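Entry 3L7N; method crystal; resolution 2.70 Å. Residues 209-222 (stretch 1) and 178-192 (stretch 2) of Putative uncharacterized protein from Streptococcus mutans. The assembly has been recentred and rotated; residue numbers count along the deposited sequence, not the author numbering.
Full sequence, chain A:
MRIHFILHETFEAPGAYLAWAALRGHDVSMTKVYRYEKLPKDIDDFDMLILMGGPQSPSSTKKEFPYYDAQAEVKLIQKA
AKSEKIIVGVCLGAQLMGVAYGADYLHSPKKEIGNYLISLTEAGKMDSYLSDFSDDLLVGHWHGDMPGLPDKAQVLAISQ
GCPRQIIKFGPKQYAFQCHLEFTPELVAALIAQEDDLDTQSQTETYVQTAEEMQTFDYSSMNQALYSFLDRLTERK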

ATOM      1  N   THR A 209      -3.416 -16.796 -12.033  1.00 60.17           N
ATOM      2  CA  THR A 209      -3.121 -16.683 -13.487  1.00 60.18           C
ATOM      3  C   THR A 209      -3.548 -15.290 -14.002  1.00 61.25           C
ATOM      4  O   THR A 209      -4.510 -14.650 -13.440  1.00 61.69           O
ATOM      5  CB  THR A 209      -3.871 -17.780 -14.312  1.00 59.44           C
ATOM      6  OG1 THR A 209      -5.254 -17.417 -14.455  1.00 57.43           O
ATOM      7  CG2 THR A 209      -3.795 -19.094 -13.614  1.00 61.80           C
ATOM      8  N   ALA A 210      -2.863 -14.814 -15.062  1.00 61.07           N
ATOM      9  CA  ALA A 210      -3.252 -13.568 -15.743  1.00 60.30           C
ATOM     10  C   ALA A 210      -4.767 -13.498 -15.983  1.00 60.83           C
ATOM     11  O   ALA A 210      -5.393 -12.427 -15.800  1.00 59.87           O
ATOM     12  CB  ALA A 210      -2.489 -13.418 -17.052  1.00 60.47           C
ATOM     13  N   GLU A 211      -5.358 -14.650 -16.343  1.00 61.32           N
ATOM     14  CA  GLU A 211      -6.784 -14.731 -16.619  1.00 62.62           C
ATOM     15  C   GLU A 211      -7.636 -14.602 -15.348  1.00 61.15           C
ATOM     16  O   GLU A 211      -8.727 -13.959 -15.356  1.00 60.39           O
ATOM     17  CB  GLU A 211      -7.113 -16.041 -17.365  1.00 63.81           C
ATOM     18  CG  GLU A 211      -8.667 -16.290 -17.603  1.00 71.19           C
ATOM     19  CD  GLU A 211      -8.990 -16.782 -19.069  1.00 82.34           C
ATOM     20  OE1 GLU A 211      -8.049 -17.263 -19.783  1.00 85.19           O
ATOM     21  OE2 GLU A 211     -10.175 -16.672 -19.498  1.00 85.23           O
ATOM     22  N   GLU A 212      -7.172 -15.227 -14.274  1.00 60.12           N
ATOM     23  CA  GLU A 212      -7.905 -15.197 -13.008  1.00 59.47           C
ATOM     24  C   GLU A 212      -7.995 -13.808 -12.485  1.00 57.89           C
ATOM     25  O   GLU A 212      -9.059 -13.367 -12.057  1.00 57.72           O
ATOM     26  CB  GLU A 212      -7.237 -16.084 -11.982  1.00 59.78           C
ATOM     27  CG  GLU A 212      -7.953 -17.359 -11.753  1.00 59.84           C
ATOM     28  CD  GLU A 212      -7.082 -18.389 -11.114  1.00 62.97           C
ATOM     29  OE1 GLU A 212      -5.869 -18.501 -11.487  1.00 60.02           O
ATOM     30  OE2 GLU A 212      -7.587 -19.084 -10.216  1.00 66.85           O
ATOM     31  N   MET A 213      -6.880 -13.089 -12.568  1.00 56.45           N
ATOM     32  CA  MET A 213      -6.815 -11.711 -12.082  1.00 55.01           C
ATOM     33  C   MET A 213      -7.495 -10.749 -12.994  1.00 54.94           C
ATOM     34  O   MET A 213      -8.201  -9.808 -12.533  1.00 54.26           O
ATOM     35  CB  MET A 213      -5.395 -11.301 -11.854  1.00 53.68           C
ATOM     36  CG  MET A 213      -4.761 -12.114 -10.837  1.00 52.21           C
ATOM     37  SD  MET A 213      -3.186 -11.552 -10.362  1.00 48.00           S
ATOM     38  CE  MET A 213      -2.148 -12.052 -11.733  1.00 45.21           C
ATOM     39  N   GLN A 214      -7.316 -10.968 -14.296  1.00 55.02           N
ATOM     40  CA  GLN A 214      -7.757 -10.026 -15.282  1.00 54.77           C
ATOM     41  C   GLN A 214      -9.299  -9.958 -15.382  1.00 54.30           C
ATOM     42  O   GLN A 214      -9.876  -8.871 -15.578  1.00 54.12           O
ATOM     43  CB  GLN A 214      -7.143 -10.347 -16.602  1.00 54.86           C
ATOM     44  CG  GLN A 214      -7.338  -9.305 -17.584  1.00 59.06           C
ATOM     45  CD  GLN A 214      -6.386  -8.143 -17.394  1.00 65.77           C
ATOM     46  OE1 GLN A 214      -5.162  -8.243 -17.731  1.00 64.82           O
ATOM     47  NE2 GLN A 214      -6.932  -6.977 -16.872  1.00 64.07           N
ATOM     48  N   THR A 215      -9.959 -11.100 -15.130  1.00 54.20           N
ATOM     49  CA  THR A 215     -11.447 -11.200 -15.260  1.00 53.40           C
ATOM     50  C   THR A 215     -12.155 -10.864 -13.977  1.00 52.23           C
ATOM     51  O   THR A 215     -13.365 -10.712 -13.965  1.00 51.97           O
ATOM     52  CB  THR A 215     -11.874 -12.600 -15.680  1.00 53.62           C
ATOM     53  OG1 THR A 215     -11.350 -13.545 -14.745  1.00 52.95           O
ATOM     54  CG2 THR A 215     -11.328 -12.934 -17.110  1.00 54.49           C
ATOM     55  N   PHE A 216     -11.389 -10.749 -12.888  1.00 50.92           N
ATOM     56  CA  PHE A 216     -11.951 -10.640 -11.539  1.00 49.68           C
ATOM     57  C   PHE A 216     -12.704  -9.293 -11.379  1.00 47.86           C
ATOM     58  O   PHE A 216     -12.456  -8.371 -12.116  1.00 48.08           O
ATOM     59  CB  PHE A 216     -10.818 -10.801 -10.483  1.00 50.09           C
ATOM     60  CG  PHE A 216     -11.297 -10.777  -9.090  1.00 53.59           C
ATOM     61  CD1 PHE A 216     -11.603 -11.953  -8.427  1.00 60.61           C
ATOM     62  CD2 PHE A 216     -11.488  -9.536  -8.408  1.00 55.77           C
ATOM     63  CE1 PHE A 216     -12.148 -11.912  -7.044  1.00 62.51           C
ATOM     64  CE2 PHE A 216     -11.996  -9.477  -7.047  1.00 55.39           C
ATOM     65  CZ  PHE A 216     -12.322 -10.649  -6.379  1.00 58.25           C
ATOM     66  N   ASP A 217     -13.673  -9.225 -10.483  1.00 46.09           N
ATOM     67  CA  ASP A 217     -14.396  -7.978 -10.305  1.00 45.77           C
ATOM     68  C   ASP A 217     -13.924  -7.193  -9.052  1.00 46.18           C
ATOM     69  O   ASP A 217     -14.191  -7.620  -7.883  1.00 45.91           O
ATOM     70  CB  ASP A 217     -15.890  -8.215 -10.225  1.00 46.19           C
ATOM     71  CG  ASP A 217     -16.693  -6.895  -9.951  1.00 49.76           C
ATOM     72  OD1 ASP A 217     -16.100  -5.903  -9.519  1.00 53.49           O
ATOM     73  OD2 ASP A 217     -17.900  -6.865 -10.175  1.00 56.08           O
ATOM     74  N   TYR A 218     -13.337  -5.986  -9.286  1.00 44.12           N
ATOM     75  CA  TYR A 218     -12.661  -5.247  -8.232  1.00 40.63           C
ATOM     76  C   TYR A 218     -13.510  -4.262  -7.490  1.00 41.11           C
ATOM     77  O   TYR A 218     -13.006  -3.557  -6.647  1.00 43.79           O
ATOM     78  CB  TYR A 218     -11.419  -4.556  -8.766  1.00 38.66           C
ATOM     79  CG  TYR A 218     -10.375  -5.481  -9.198  1.00 34.26           C
ATOM     80  CD1 TYR A 218      -9.435  -5.963  -8.287  1.00 34.31           C
ATOM     81  CD2 TYR A 218     -10.305  -5.925 -10.546  1.00 29.93           C
ATOM     82  CE1 TYR A 218      -8.408  -6.895  -8.685  1.00 32.33           C
ATOM     83  CE2 TYR A 218      -9.291  -6.819 -10.975  1.00 29.53           C
ATOM     84  CZ  TYR A 218      -8.356  -7.326 -10.021  1.00 34.80           C
ATOM     85  OH  TYR A 218      -7.398  -8.260 -10.396  1.00 37.10           O
ATOM     86  N   SER A 219     -14.789  -4.209  -7.753  1.00 40.98           N
ATOM     87  CA  SER A 219     -15.599  -3.101  -7.192  1.00 43.17           C
ATOM     88  C   SER A 219     -15.783  -3.178  -5.685  1.00 44.23           C
ATOM     89  O   SER A 219     -16.127  -2.145  -5.027  1.00 45.43           O
ATOM     90  CB  SER A 219     -16.987  -2.956  -7.894  1.00 44.25           C
ATOM     91  OG  SER A 219     -17.372  -4.162  -8.585  1.00 49.21           O
ATOM     92  N   SER A 220     -15.636  -4.377  -5.112  1.00 44.03           N
ATOM     93  CA  SER A 220     -15.892  -4.526  -3.688  1.00 44.22           C
ATOM     94  C   SER A 220     -14.740  -4.092  -2.862  1.00 42.63           C
ATOM     95  O   SER A 220     -14.931  -3.374  -1.877  1.00 42.49           O
ATOM     96  CB  SER A 220     -16.288  -5.929  -3.349  1.00 45.50           C
ATOM     97  OG  SER A 220     -17.456  -6.259  -4.050  1.00 50.86           O
ATOM     98  N   MET A 221     -13.512  -4.490  -3.257  1.00 40.55           N
ATOM     99  CA  MET A 221     -12.303  -3.885  -2.640  1.00 39.75           C
ATOM    100  C   MET A 221     -12.220  -2.361  -2.761  1.00 39.61           C
ATOM    101  O   MET A 221     -12.054  -1.702  -1.752  1.00 40.79           O
ATOM    102  CB  MET A 221     -11.000  -4.549  -3.037  1.00 37.00           C
ATOM    103  CG  MET A 221     -10.977  -5.153  -4.284  1.00 36.56           C
ATOM    104  SD  MET A 221      -9.282  -5.387  -4.707  1.00 40.43           S
ATOM    105  CE  MET A 221      -9.252  -7.096  -5.182  1.00 38.84           C
ATOM    106  N   ASN A 222     -12.436  -1.795  -3.979  1.00 38.44           N
ATOM    107  CA  ASN A 222     -12.464  -0.325  -4.116  1.00 37.09           C
ATOM    108  C   ASN A 222     -13.424   0.223  -3.079  1.00 38.02           C
ATOM    109  O   ASN A 222     -13.203   1.276  -2.478  1.00 38.01           O
ATOM    110  CB  ASN A 222     -12.964   0.122  -5.487  1.00 35.55           C
ATOM    111  CG  ASN A 222     -12.148  -0.426  -6.661  1.00 36.06           C
ATOM    112  OD1 ASN A 222     -12.588  -0.296  -7.814  1.00 38.55           O
ATOM    113  ND2 ASN A 222     -10.950  -0.981  -6.400  1.00 32.07           N
TER
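Stretch 2 178-192: CHLEFTPELVAALIA

Residues 180 to 183 of stretch 2 are loop, and a helix begins at Pro-184 and runs on past Ala-192. It lies nearly antiparallel to stretch 1: the axes of helix 184-192 and helix 210-214 make an angle of 159° and approach to 10.0 Å, so Ile-191 sits beside Ala-210 and Pro-184 beside Gln-214; farther along, Leu-180 lies beside Met-221, CA to CA 4.8 Å. Thr-183 closes the start of the helix, Thr-183 OG1 accepting a weak bond from Leu-186 N at 3.3 Å.

Tyr-218, with 84 Å² covered, is the centre of the contact. Its ring fits where the loop turns into the helix: Tyr-218 CD1 lies 3.7 Å from Phe-182 CB, Tyr-218 CD2 3.8 Å from Pro-184 CD, and Tyr-218 CZ 3.5 Å from Val-187 CG2, while the backbone N of Thr-183 lies over one face. A tyrosine suits this place because its broad ring packs against apolar groups while its hydroxyl stays satisfied, Tyr-218 OH donating to Met-213 O within its own stretch at 2.8 Å.

Gln-214, with 79 Å² covered, starts sideways but reaches across with a long, flexible side chain. Gln-214 NE2 gives a weak hydrogen bond to Pro-184 O at 3.1 Å, an oxygen that also accepts from Ala-188 N at 2.8 Å in the helix. Gln-214 OE1 lies 3.6 Å from Ile-191 CD1.

Ile-191, with 71 Å² covered, points toward stretch 1 and packs beside the first turn of helix 210-214. Ile-191 CG2 is 4.0 Å from Ala-210 CB, a small apolar side chain that meets it in plain van der Waals contact, and Ile-191 CG1 is 4.2 Å from Met-213 CE.

At the other end, Asn-222 ties down the loop: Asn-222 ND2 donates to Leu-180 O at 3.1 Å and to Phe-182 O at 2.8 Å, one amide serving two carbonyls.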

ATOM      1  N   CYS A 178      -1.446  -5.059   1.320  1.00 34.09           N
ATOM      2  CA  CYS A 178      -2.245  -5.562   0.265  1.00 35.09           C
ATOM      3  C   CYS A 178      -2.833  -4.335  -0.604  1.00 35.79           C
ATOM      4  O   CYS A 178      -2.801  -3.112  -0.144  1.00 35.61           O
ATOM      5  CB  CYS A 178      -3.400  -6.403   0.891  1.00 34.91           C
ATOM      6  SG  CYS A 178      -4.347  -5.530   2.169  1.00 36.00           S
ATOM      7  N   HIS A 179      -3.404  -4.652  -1.768  1.00 33.54           N
ATOM      8  CA  HIS A 179      -3.900  -3.643  -2.656  1.00 33.26           C
ATOM      9  C   HIS A 179      -5.468  -3.708  -2.778  1.00 33.46           C
ATOM     10  O   HIS A 179      -5.982  -4.502  -3.517  1.00 35.96           O
ATOM     11  CB  HIS A 179      -3.289  -3.873  -4.025  1.00 31.97           C
ATOM     12  CG  HIS A 179      -1.796  -3.747  -4.056  1.00 33.04           C
ATOM     13  ND1 HIS A 179      -1.156  -2.555  -4.308  1.00 34.81           N
ATOM     14  CD2 HIS A 179      -0.819  -4.680  -3.958  1.00 34.78           C
ATOM     15  CE1 HIS A 179       0.155  -2.755  -4.335  1.00 35.88           C
ATOM     16  NE2 HIS A 179       0.387  -4.032  -4.129  1.00 32.42           N
ATOM     17  N   LEU A 180      -6.182  -2.832  -2.133  1.00 31.70           N
ATOM     18  CA  LEU A 180      -7.620  -2.742  -2.381  1.00 31.38           C
ATOM     19  C   LEU A 180      -7.940  -1.785  -3.531  1.00 33.06           C
ATOM     20  O   LEU A 180      -9.120  -1.626  -3.919  1.00 34.38           O
ATOM     21  CB  LEU A 180      -8.336  -2.252  -1.149  1.00 31.18           C
ATOM     22  CG  LEU A 180      -8.431  -3.228  -0.004  1.00 31.60           C
ATOM     23  CD1 LEU A 180      -7.055  -3.579   0.569  1.00 30.35           C
ATOM     24  CD2 LEU A 180      -9.357  -2.649   1.091  1.00 35.90           C
ATOM     25  N   GLU A 181      -6.908  -1.114  -4.036  1.00 33.39           N
ATOM     26  CA  GLU A 181      -7.058   0.008  -4.959  1.00 33.35           C
ATOM     27  C   GLU A 181      -7.065  -0.489  -6.427  1.00 33.88           C
ATOM     28  O   GLU A 181      -7.193   0.328  -7.379  1.00 33.90           O
ATOM     29  CB  GLU A 181      -5.878   1.021  -4.755  1.00 33.02           C
ATOM     30  CG  GLU A 181      -4.584   0.661  -5.525  1.00 31.32           C
ATOM     31  CD  GLU A 181      -3.657  -0.241  -4.765  1.00 34.24           C
ATOM     32  OE1 GLU A 181      -3.948  -0.605  -3.586  1.00 36.50           O
ATOM     33  OE2 GLU A 181      -2.620  -0.594  -5.338  1.00 34.25           O
ATOM     34  N   PHE A 182      -6.861  -1.809  -6.613  1.00 32.86           N
ATOM     35  CA  PHE A 182      -6.744  -2.389  -7.946  1.00 31.87           C
ATOM     36  C   PHE A 182      -8.019  -2.149  -8.815  1.00 32.10           C
ATOM     37  O   PHE A 182      -9.160  -1.906  -8.282  1.00 32.49           O
ATOM     38  CB  PHE A 182      -6.455  -3.875  -7.848  1.00 30.84           C
ATOM     39  CG  PHE A 182      -5.007  -4.205  -7.608  1.00 30.35           C
ATOM     40  CD1 PHE A 182      -4.028  -3.193  -7.608  1.00 24.74           C
ATOM     41  CD2 PHE A 182      -4.598  -5.579  -7.432  1.00 28.11           C
ATOM     42  CE1 PHE A 182      -2.647  -3.510  -7.421  1.00 26.63           C
ATOM     43  CE2 PHE A 182      -3.233  -5.928  -7.233  1.00 28.32           C
ATOM     44  CZ  PHE A 182      -2.236  -4.897  -7.228  1.00 30.12           C
ATOM     45  N   THR A 183      -7.818  -2.186 -10.122  1.00 31.47           N
ATOM     46  CA  THR A 183      -8.859  -2.165 -11.081  1.00 31.12           C
ATOM     47  C   THR A 183      -8.333  -3.001 -12.258  1.00 33.60           C
ATOM     48  O   THR A 183      -7.089  -3.284 -12.344  1.00 35.44           O
ATOM     49  CB  THR A 183      -9.078  -0.753 -11.597  1.00 31.54           C
ATOM     50  OG1 THR A 183      -7.956  -0.363 -12.397  1.00 35.17           O
ATOM     51  CG2 THR A 183      -9.258   0.232 -10.484  1.00 29.30           C
ATOM     52  N   PRO A 184      -9.212  -3.357 -13.208  1.00 34.83           N
ATOM     53  CA  PRO A 184      -8.672  -4.242 -14.288  1.00 35.52           C
ATOM     54  C   PRO A 184      -7.473  -3.628 -15.044  1.00 36.83           C
ATOM     55  O   PRO A 184      -6.466  -4.339 -15.339  1.00 38.15           O
ATOM     56  CB  PRO A 184      -9.867  -4.451 -15.211  1.00 35.71           C
ATOM     57  CG  PRO A 184     -11.142  -4.189 -14.281  1.00 34.09           C
ATOM     58  CD  PRO A 184     -10.712  -3.222 -13.239  1.00 34.74           C
ATOM     59  N   GLU A 185      -7.503  -2.332 -15.275  1.00 36.62           N
ATOM     60  CA  GLU A 185      -6.405  -1.721 -15.998  1.00 36.44           C
ATOM     61  C   GLU A 185      -5.081  -1.669 -15.185  1.00 37.14           C
ATOM     62  O   GLU A 185      -3.976  -1.808 -15.761  1.00 35.52           O
ATOM     63  CB  GLU A 185      -6.799  -0.359 -16.506  1.00 35.77           C
ATOM     64  CG  GLU A 185      -7.790  -0.416 -17.628  1.00 37.93           C
ATOM     65  CD  GLU A 185      -9.216  -0.407 -17.147  1.00 41.44           C
ATOM     66  OE1 GLU A 185      -9.455  -0.527 -15.904  1.00 39.71           O
ATOM     67  OE2 GLU A 185     -10.101  -0.289 -18.003  1.00 42.62           O
ATOM     68  N   LEU A 186      -5.179  -1.480 -13.850  1.00 37.91           N
ATOM     69  CA  LEU A 186      -3.933  -1.513 -13.022  1.00 38.39           C
ATOM     70  C   LEU A 186      -3.362  -2.928 -13.045  1.00 37.75           C
ATOM     71  O   LEU A 186      -2.106  -3.147 -13.173  1.00 36.46           O
ATOM     72  CB  LEU A 186      -4.166  -1.039 -11.563  1.00 37.53           C
ATOM     73  CG  LEU A 186      -4.794   0.322 -11.234  1.00 38.51           C
ATOM     74  CD1 LEU A 186      -4.321   0.782  -9.908  1.00 42.75           C
ATOM     75  CD2 LEU A 186      -4.521   1.313 -12.200  1.00 38.04           C
ATOM     76  N   VAL A 187      -4.258  -3.898 -12.986  1.00 37.92           N
ATOM     77  CA  VAL A 187      -3.833  -5.252 -12.941  1.00 38.75           C
ATOM     78  C   VAL A 187      -3.215  -5.662 -14.288  1.00 39.53           C
ATOM     79  O   VAL A 187      -2.132  -6.306 -14.317  1.00 40.48           O
ATOM     80  CB  VAL A 187      -4.936  -6.161 -12.514  1.00 39.06           C
ATOM     81  CG1 VAL A 187      -4.542  -7.552 -12.718  1.00 38.70           C
ATOM     82  CG2 VAL A 187      -5.279  -5.894 -11.009  1.00 36.13           C
ATOM     83  N   ALA A 188      -3.792  -5.141 -15.388  1.00 39.13           N
ATOM     84  CA  ALA A 188      -3.183  -5.279 -16.732  1.00 38.67           C
ATOM     85  C   ALA A 188      -1.744  -4.847 -16.713  1.00 39.42           C
ATOM     86  O   ALA A 188      -0.842  -5.581 -17.226  1.00 39.19           O
ATOM     87  CB  ALA A 188      -3.947  -4.480 -17.735  1.00 38.41           C
ATOM     88  N   ALA A 189      -1.474  -3.653 -16.128  1.00 39.60           N
ATOM     89  CA  ALA A 189      -0.101  -3.079 -16.227  1.00 39.15           C
ATOM     90  C   ALA A 189       0.894  -3.928 -15.409  1.00 39.69           C
ATOM     91  O   ALA A 189       2.077  -4.158 -15.853  1.00 39.31           O
ATOM     92  CB  ALA A 189      -0.068  -1.599 -15.817  1.00 35.84           C
ATOM     93  N   LEU A 190       0.397  -4.483 -14.276  1.00 39.60           N
ATOM     94  CA  LEU A 190       1.230  -5.320 -13.416  1.00 41.01           C
ATOM     95  C   LEU A 190       1.577  -6.605 -14.093  1.00 42.21           C
ATOM     96  O   LEU A 190       2.778  -7.003 -14.139  1.00 42.46           O
ATOM     97  CB  LEU A 190       0.568  -5.565 -12.045  1.00 40.43           C
ATOM     98  CG  LEU A 190       0.844  -4.396 -11.072  1.00 38.37           C
ATOM     99  CD1 LEU A 190      -0.175  -4.285  -9.969  1.00 30.27           C
ATOM    100  CD2 LEU A 190       2.253  -4.445 -10.551  1.00 32.05           C
ATOM    101  N   ILE A 191       0.579  -7.228 -14.724  1.00 43.17           N
ATOM    102  CA  ILE A 191       0.831  -8.458 -15.513  1.00 43.75           C
ATOM    103  C   ILE A 191       1.880  -8.232 -16.595  1.00 44.32           C
ATOM    104  O   ILE A 191       2.719  -9.081 -16.815  1.00 44.54           O
ATOM    105  CB  ILE A 191      -0.473  -9.033 -16.121  1.00 43.98           C
ATOM    106  CG1 ILE A 191      -1.372  -9.578 -15.013  1.00 42.10           C
ATOM    107  CG2 ILE A 191      -0.162 -10.113 -17.195  1.00 43.01           C
ATOM    108  CD1 ILE A 191      -2.795  -9.661 -15.386  1.00 42.24           C
ATOM    109  N   ALA A 192       1.844  -7.045 -17.236  1.00 45.56           N
ATOM    110  CA  ALA A 192       2.764  -6.722 -18.329  1.00 46.73           C
ATOM    111  C   ALA A 192       4.147  -6.619 -17.836  1.00 48.66           C
ATOM    112  O   ALA A 192       5.069  -6.902 -18.544  1.00 49.66           O
ATOM    113  CB  ALA A 192       2.352  -5.454 -19.000  1.00 45.85           C
TER